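Local structure of MSM0271 protein (Mycobacterium smegmatis, 5SUH) at residues E63-L68 against E107-S112; R57-Y62 against G91-I96. The protein probably builds part of the shell of the RMM bacterial microcompartment, as a trimeric tandem-domain protein whose trimers pair into a double ring. All blocks are in the same frame, centred on the assembly; numbering follows the deposited sequence.

Contact 1 of 2, residues E63-L68 against E107-S112; sequences EGEHAL and EIHSAS
L68 and I108 run alongside each other on the same face of the sheet, from neighbouring antiparallel strands, with L68 CB 3.8 Å from I108 CG1. I108 has CG1 between its backbone N and carbonyl carbon (chi1 61°), which turns this branch to L68. Both side chains pack on helix 113-127, L68 on V116 and I123, I108 on A119. On the other face of the sheet A67 pairs with H109, and the H109 imidazole meets the carboxylate of E107 two residues back: ND1 donates to both OE1 (3.1 Å) and OE2 (3.0 Å) of E107 on their syn lone pairs, a bifurcated hydrogen bond that probably restricts rotation of the ring. The strands are the two central ones, 66-73 and 104-110, of the four-stranded antiparallel sheet in the first of two circularly permuted BMC domains. Backbone hydrogen bonds H66 N to S110 O (2.9 Å) and L68 N to I108 O (2.8 Å), with their reciprocals, zip them together. E65 slants across H109, carboxylate and ring planes 28° apart and E65 OE1 3.8 Å from H109 CD2; that oxygen accepts from Y62 N. The H66 ring, its ND1 hydrogen-bonded to D41 N, turns its edge to A111 O, with CD2 3.5 Å away.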
loop_
_atom_site.group_PDB
_atom_site.type_symbol
_atom_site.label_atom_id
_atom_site.label_comp_id
_atom_site.label_asym_id
_atom_site.label_seq_id
_atom_site.Cartn_x
_atom_site.Cartn_y
_atom_site.Cartn_z
ATOM N N GLU A 63 -16.520 1.601 -23.757
ATOM C CA GLU A 63 -16.858 2.677 -24.677
ATOM C C GLU A 63 -18.250 2.465 -25.278
ATOM O O GLU A 63 -18.597 1.357 -25.685
ATOM C CB GLU A 63 -15.806 2.760 -25.776
ATOM C CG GLU A 63 -16.110 3.699 -26.915
ATOM C CD GLU A 63 -15.080 3.605 -28.042
ATOM O OE1 GLU A 63 -14.261 2.656 -28.047
ATOM O OE2 GLU A 63 -15.107 4.477 -28.938
ATOM N N GLY A 64 -19.063 3.521 -25.278
ATOM C CA GLY A 64 -20.368 3.460 -25.899
ATOM C C GLY A 64 -21.508 3.114 -24.973
ATOM O O GLY A 64 -22.656 3.229 -25.372
ATOM N N GLU A 65 -21.178 2.674 -23.755
ATOM C CA GLU A 65 -22.161 2.334 -22.718
ATOM C C GLU A 65 -22.656 3.606 -21.987
ATOM O O GLU A 65 -22.172 4.706 -22.269
ATOM C CB GLU A 65 -21.555 1.310 -21.724
ATOM C CG GLU A 65 -21.372 -0.088 -22.342
ATOM C CD GLU A 65 -20.907 -1.182 -21.371
ATOM O OE1 GLU A 65 -20.265 -0.888 -20.349
ATOM O OE2 GLU A 65 -21.222 -2.362 -21.630
ATOM N N HIS A 66 -23.643 3.470 -21.101
ATOM C CA HIS A 66 -24.199 4.639 -20.405
ATOM C C HIS A 66 -24.134 4.495 -18.869
ATOM O O HIS A 66 -24.269 3.394 -18.332
ATOM C CB HIS A 66 -25.644 4.909 -20.856
ATOM C CG HIS A 66 -25.839 4.861 -22.343
ATOM N ND1 HIS A 66 -25.572 5.933 -23.168
ATOM C CD2 HIS A 66 -26.308 3.879 -23.153
ATOM C CE1 HIS A 66 -25.842 5.610 -24.422
ATOM N NE2 HIS A 66 -26.293 4.368 -24.437
ATOM N N ALA A 67 -23.948 5.611 -18.162
ATOM C CA ALA A 67 -23.774 5.565 -16.706
ATOM C C ALA A 67 -24.692 6.486 -15.899
ATOM O O ALA A 67 -25.127 7.548 -16.375
ATOM C CB ALA A 67 -22.330 5.886 -16.356
ATOM N N LEU A 68 -24.994 6.053 -14.674
ATOM C CA LEU A 68 -25.653 6.911 -13.697
ATOM C C LEU A 68 -24.693 7.172 -12.546
ATOM O O LEU A 68 -24.154 6.215 -11.973
ATOM C CB LEU A 68 -26.933 6.269 -13.163
ATOM C CG LEU A 68 -27.595 7.125 -12.078
ATOM C CD1 LEU A 68 -28.246 8.380 -12.694
ATOM C CD2 LEU A 68 -28.594 6.323 -11.284
ATOM N N GLU A 107 -21.473 4.488 -8.891
ATOM C CA GLU A 107 -21.597 4.521 -10.350
ATOM C C GLU A 107 -22.242 3.210 -10.798
ATOM O O GLU A 107 -21.819 2.134 -10.383
ATOM C CB GLU A 107 -20.231 4.721 -11.024
ATOM C CG GLU A 107 -20.267 4.851 -12.549
ATOM C CD GLU A 107 -20.122 3.510 -13.273
ATOM O OE1 GLU A 107 -20.095 2.457 -12.617
ATOM O OE2 GLU A 107 -20.050 3.502 -14.512
ATOM N N ILE A 108 -23.288 3.288 -11.612
ATOM C CA ILE A 108 -23.833 2.081 -12.238
ATOM C C ILE A 108 -23.869 2.349 -13.738
ATOM O O ILE A 108 -23.945 3.512 -14.163
ATOM C CB ILE A 108 -25.248 1.683 -11.686
ATOM C CG1 ILE A 108 -26.288 2.770 -11.939
ATOM C CG2 ILE A 108 -25.187 1.359 -10.191
ATOM C CD1 ILE A 108 -27.690 2.366 -11.537
ATOM N N HIS A 109 -23.764 1.294 -14.543
ATOM C CA HIS A 109 -23.715 1.455 -15.997
ATOM C C HIS A 109 -24.354 0.263 -16.702
ATOM O O HIS A 109 -24.565 -0.795 -16.096
ATOM C CB HIS A 109 -22.278 1.650 -16.483
ATOM C CG HIS A 109 -21.363 0.529 -16.115
ATOM N ND1 HIS A 109 -20.473 0.609 -15.067
ATOM C CD2 HIS A 109 -21.228 -0.717 -16.631
ATOM C CE1 HIS A 109 -19.820 -0.534 -14.961
ATOM N NE2 HIS A 109 -20.257 -1.354 -15.901
ATOM N N SER A 110 -24.688 0.463 -17.974
ATOM C CA SER A 110 -25.266 -0.568 -18.833
ATOM C C SER A 110 -25.125 -0.210 -20.300
ATOM O O SER A 110 -24.942 0.955 -20.654
ATOM C CB SER A 110 -26.748 -0.770 -18.516
ATOM O OG SER A 110 -27.356 -1.686 -19.424
ATOM N N ALA A 111 -25.270 -1.207 -21.159
ATOM C CA ALA A 111 -25.300 -0.962 -22.586
ATOM C C ALA A 111 -26.635 -0.260 -22.938
ATOM O O ALA A 111 -26.720 0.499 -23.890
ATOM C CB ALA A 111 -25.127 -2.263 -23.357
ATOM N N SER A 112 -27.670 -0.494 -22.141
ATOM C CA SER A 112 -28.985 0.103 -22.412
ATOM C C SER A 112 -29.215 1.410 -21.659
ATOM O O SER A 112 -29.176 1.441 -20.432
ATOM C CB SER A 112 -30.101 -0.897 -22.069
ATOM O OG SER A 112 -31.362 -0.247 -22.006
#

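Contact 2 of 2, residues R57-Y62 against G91-I96; sequences RGYPPY and GVQPGI
Q93 lays its side-chain amide over one face of the Y59 ring, NE2 standing 3.5 Å above the ring plane and over its centre, with amide and ring planes 23° apart. Q93 CG lies anti to the carbonyl carbon (chi1 -64°) and the chain then runs extended, which carries the amide across the ring while Q93 CB approaches Y59 CD2 at 3.9 Å. At P94 the carbonyl oxygen receives Y59 N (3.0 Å) in the carbonyl plane and also lies near the plane of the tyrosine ring at its edge; the proline CD approaches Y59 CD2 at 4.1 Å. Q151 of a neighbouring subunit packs on Y59, Q93 and P94. G95 follows, its CA 3.2 Å from Y59 O in a CA-H...O contact, and its own carbonyl oxygen accepts G58 N (2.7 Å) from well above the carbonyl plane. G58 and G95 lie close, CA to CA 4.4 Å. I96 completes a single backbone bridge with R57, and together with G95 it faces E107 in a classic beta bulge, where the chain turns a corner. Strand 93-99 is one of the two edge strands of its sheet within the chain, with strand 104-110 beside it, and P94 packs on I82 of helix 78-88.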
loop_
_atom_site.group_PDB
_atom_site.type_symbol
_atom_site.label_atom_id
_atom_site.label_comp_id
_atom_site.label_asym_id
_atom_site.label_seq_id
_atom_site.Cartn_x
_atom_site.Cartn_y
_atom_site.Cartn_z
ATOM N N ARG A 57 -13.359 0.036 -6.857
ATOM C CA ARG A 57 -13.805 -0.337 -8.185
ATOM C C ARG A 57 -14.555 -1.688 -8.226
ATOM O O ARG A 57 -14.267 -2.590 -7.437
ATOM C CB ARG A 57 -12.570 -0.335 -9.093
ATOM C CG ARG A 57 -12.032 1.089 -9.310
ATOM C CD ARG A 57 -10.632 1.150 -9.983
ATOM N NE ARG A 57 -10.172 2.540 -10.166
ATOM C CZ ARG A 57 -9.559 3.280 -9.234
ATOM N NH1 ARG A 57 -9.216 4.536 -9.504
ATOM N NH2 ARG A 57 -9.288 2.771 -8.034
ATOM N N GLY A 58 -15.505 -1.810 -9.160
ATOM C CA GLY A 58 -16.233 -3.047 -9.413
ATOM C C GLY A 58 -16.062 -3.427 -10.877
ATOM O O GLY A 58 -14.929 -3.599 -11.353
ATOM N N TYR A 59 -17.162 -3.598 -11.603
ATOM C CA TYR A 59 -17.057 -3.865 -13.043
ATOM C C TYR A 59 -16.567 -2.630 -13.807
ATOM O O TYR A 59 -16.892 -1.492 -13.466
ATOM C CB TYR A 59 -18.393 -4.315 -13.632
ATOM C CG TYR A 59 -18.898 -5.599 -13.052
ATOM C CD1 TYR A 59 -18.478 -6.827 -13.543
ATOM C CD2 TYR A 59 -19.780 -5.586 -11.977
ATOM C CE1 TYR A 59 -18.952 -8.012 -12.984
ATOM C CE2 TYR A 59 -20.251 -6.755 -11.414
ATOM C CZ TYR A 59 -19.838 -7.956 -11.915
ATOM O OH TYR A 59 -20.314 -9.095 -11.329
ATOM N N PRO A 60 -15.706 -2.849 -14.798
ATOM C CA PRO A 60 -15.288 -1.751 -15.667
ATOM C C PRO A 60 -16.308 -1.457 -16.783
ATOM O O PRO A 60 -16.817 -2.373 -17.437
ATOM C CB PRO A 60 -13.950 -2.255 -16.215
ATOM C CG PRO A 60 -14.060 -3.740 -16.161
ATOM C CD PRO A 60 -14.866 -4.047 -14.961
ATOM N N PRO A 61 -16.659 -0.173 -16.962
ATOM C CA PRO A 61 -17.530 0.207 -18.081
ATOM C C PRO A 61 -16.750 0.149 -19.393
ATOM O O PRO A 61 -15.529 0.080 -19.355
ATOM C CB PRO A 61 -17.970 1.641 -17.717
ATOM C CG PRO A 61 -16.848 2.160 -16.880
ATOM C CD PRO A 61 -16.348 0.976 -16.086
ATOM N N TYR A 62 -17.445 0.140 -20.527
ATOM C CA TYR A 62 -16.796 0.123 -21.848
ATOM C C TYR A 62 -17.287 1.287 -22.720
ATOM O O TYR A 62 -18.323 1.892 -22.449
ATOM C CB TYR A 62 -17.031 -1.219 -22.562
ATOM C CG TYR A 62 -16.521 -2.395 -21.762
ATOM C CD1 TYR A 62 -15.183 -2.491 -21.425
ATOM C CD2 TYR A 62 -17.385 -3.382 -21.306
ATOM C CE1 TYR A 62 -14.715 -3.531 -20.677
ATOM C CE2 TYR A 62 -16.928 -4.435 -20.557
ATOM C CZ TYR A 62 -15.592 -4.504 -20.236
ATOM O OH TYR A 62 -15.123 -5.555 -19.482
ATOM N N GLY A 91 -30.131 -5.883 -14.709
ATOM C CA GLY A 91 -29.174 -5.754 -15.798
ATOM C C GLY A 91 -28.133 -4.628 -15.716
ATOM O O GLY A 91 -27.276 -4.511 -16.602
ATOM N N VAL A 92 -28.193 -3.770 -14.696
ATOM C CA VAL A 92 -27.155 -2.747 -14.559
ATOM C C VAL A 92 -26.040 -3.307 -13.665
ATOM O O VAL A 92 -26.263 -4.237 -12.892
ATOM C CB VAL A 92 -27.705 -1.388 -13.981
ATOM C CG1 VAL A 92 -28.843 -0.830 -14.860
ATOM C CG2 VAL A 92 -28.166 -1.520 -12.531
ATOM N N GLN A 93 -24.834 -2.771 -13.812
ATOM C CA GLN A 93 -23.671 -3.262 -13.082
ATOM C C GLN A 93 -23.006 -2.138 -12.323
ATOM O O GLN A 93 -22.799 -1.044 -12.864
ATOM C CB GLN A 93 -22.642 -3.862 -14.020
ATOM C CG GLN A 93 -23.070 -5.087 -14.776
ATOM C CD GLN A 93 -21.947 -5.609 -15.657
ATOM O OE1 GLN A 93 -21.483 -4.919 -16.572
ATOM N NE2 GLN A 93 -21.504 -6.826 -15.387
ATOM N N PRO A 94 -22.621 -2.408 -11.077
ATOM C CA PRO A 94 -21.910 -1.380 -10.310
ATOM C C PRO A 94 -20.433 -1.279 -10.695
ATOM O O PRO A 94 -19.724 -2.290 -10.714
ATOM C CB PRO A 94 -22.090 -1.843 -8.863
ATOM C CG PRO A 94 -22.258 -3.347 -8.979
ATOM C CD PRO A 94 -22.924 -3.618 -10.291
ATOM N N GLY A 95 -19.980 -0.068 -11.005
ATOM C CA GLY A 95 -18.583 0.168 -11.328
ATOM C C GLY A 95 -17.813 0.810 -10.187
ATOM O O GLY A 95 -16.611 0.552 -9.997
ATOM N N ILE A 96 -18.524 1.631 -9.419
ATOM C CA ILE A 96 -17.977 2.308 -8.250
ATOM C C ILE A 96 -18.983 2.304 -7.084
ATOM O O ILE A 96 -20.182 2.545 -7.269
ATOM C CB ILE A 96 -17.563 3.760 -8.603
ATOM C CG1 ILE A 96 -16.417 3.731 -9.603
ATOM C CG2 ILE A 96 -17.131 4.513 -7.378
ATOM C CD1 ILE A 96 -16.102 5.043 -10.209
#

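How the contacts relate
Contacts 1 and 2 have centres about 8 Å apart and both reach the same sheet, in which strands 104-110 and 93-99 are neighbours. Residues 57-62 run directly into 63-68, while strand 93-99, on which 91-96 lies, is followed by strand 104-110, which holds residues 107-110, so the paired segments alternate along the chain. Probable backbone hydrogen bonds join the contacts from E107 N to I96 O (2.8 Å) and from G95 N to E107 O (2.9 Å). H109 packs against the 57-62 loop, its CE1 3.4 Å from Y59 O and 3.8 Å from P61 N. Both contacts also reach another subunit: E65 packs on R44 and Y59 on M164 of that neighbouring chain.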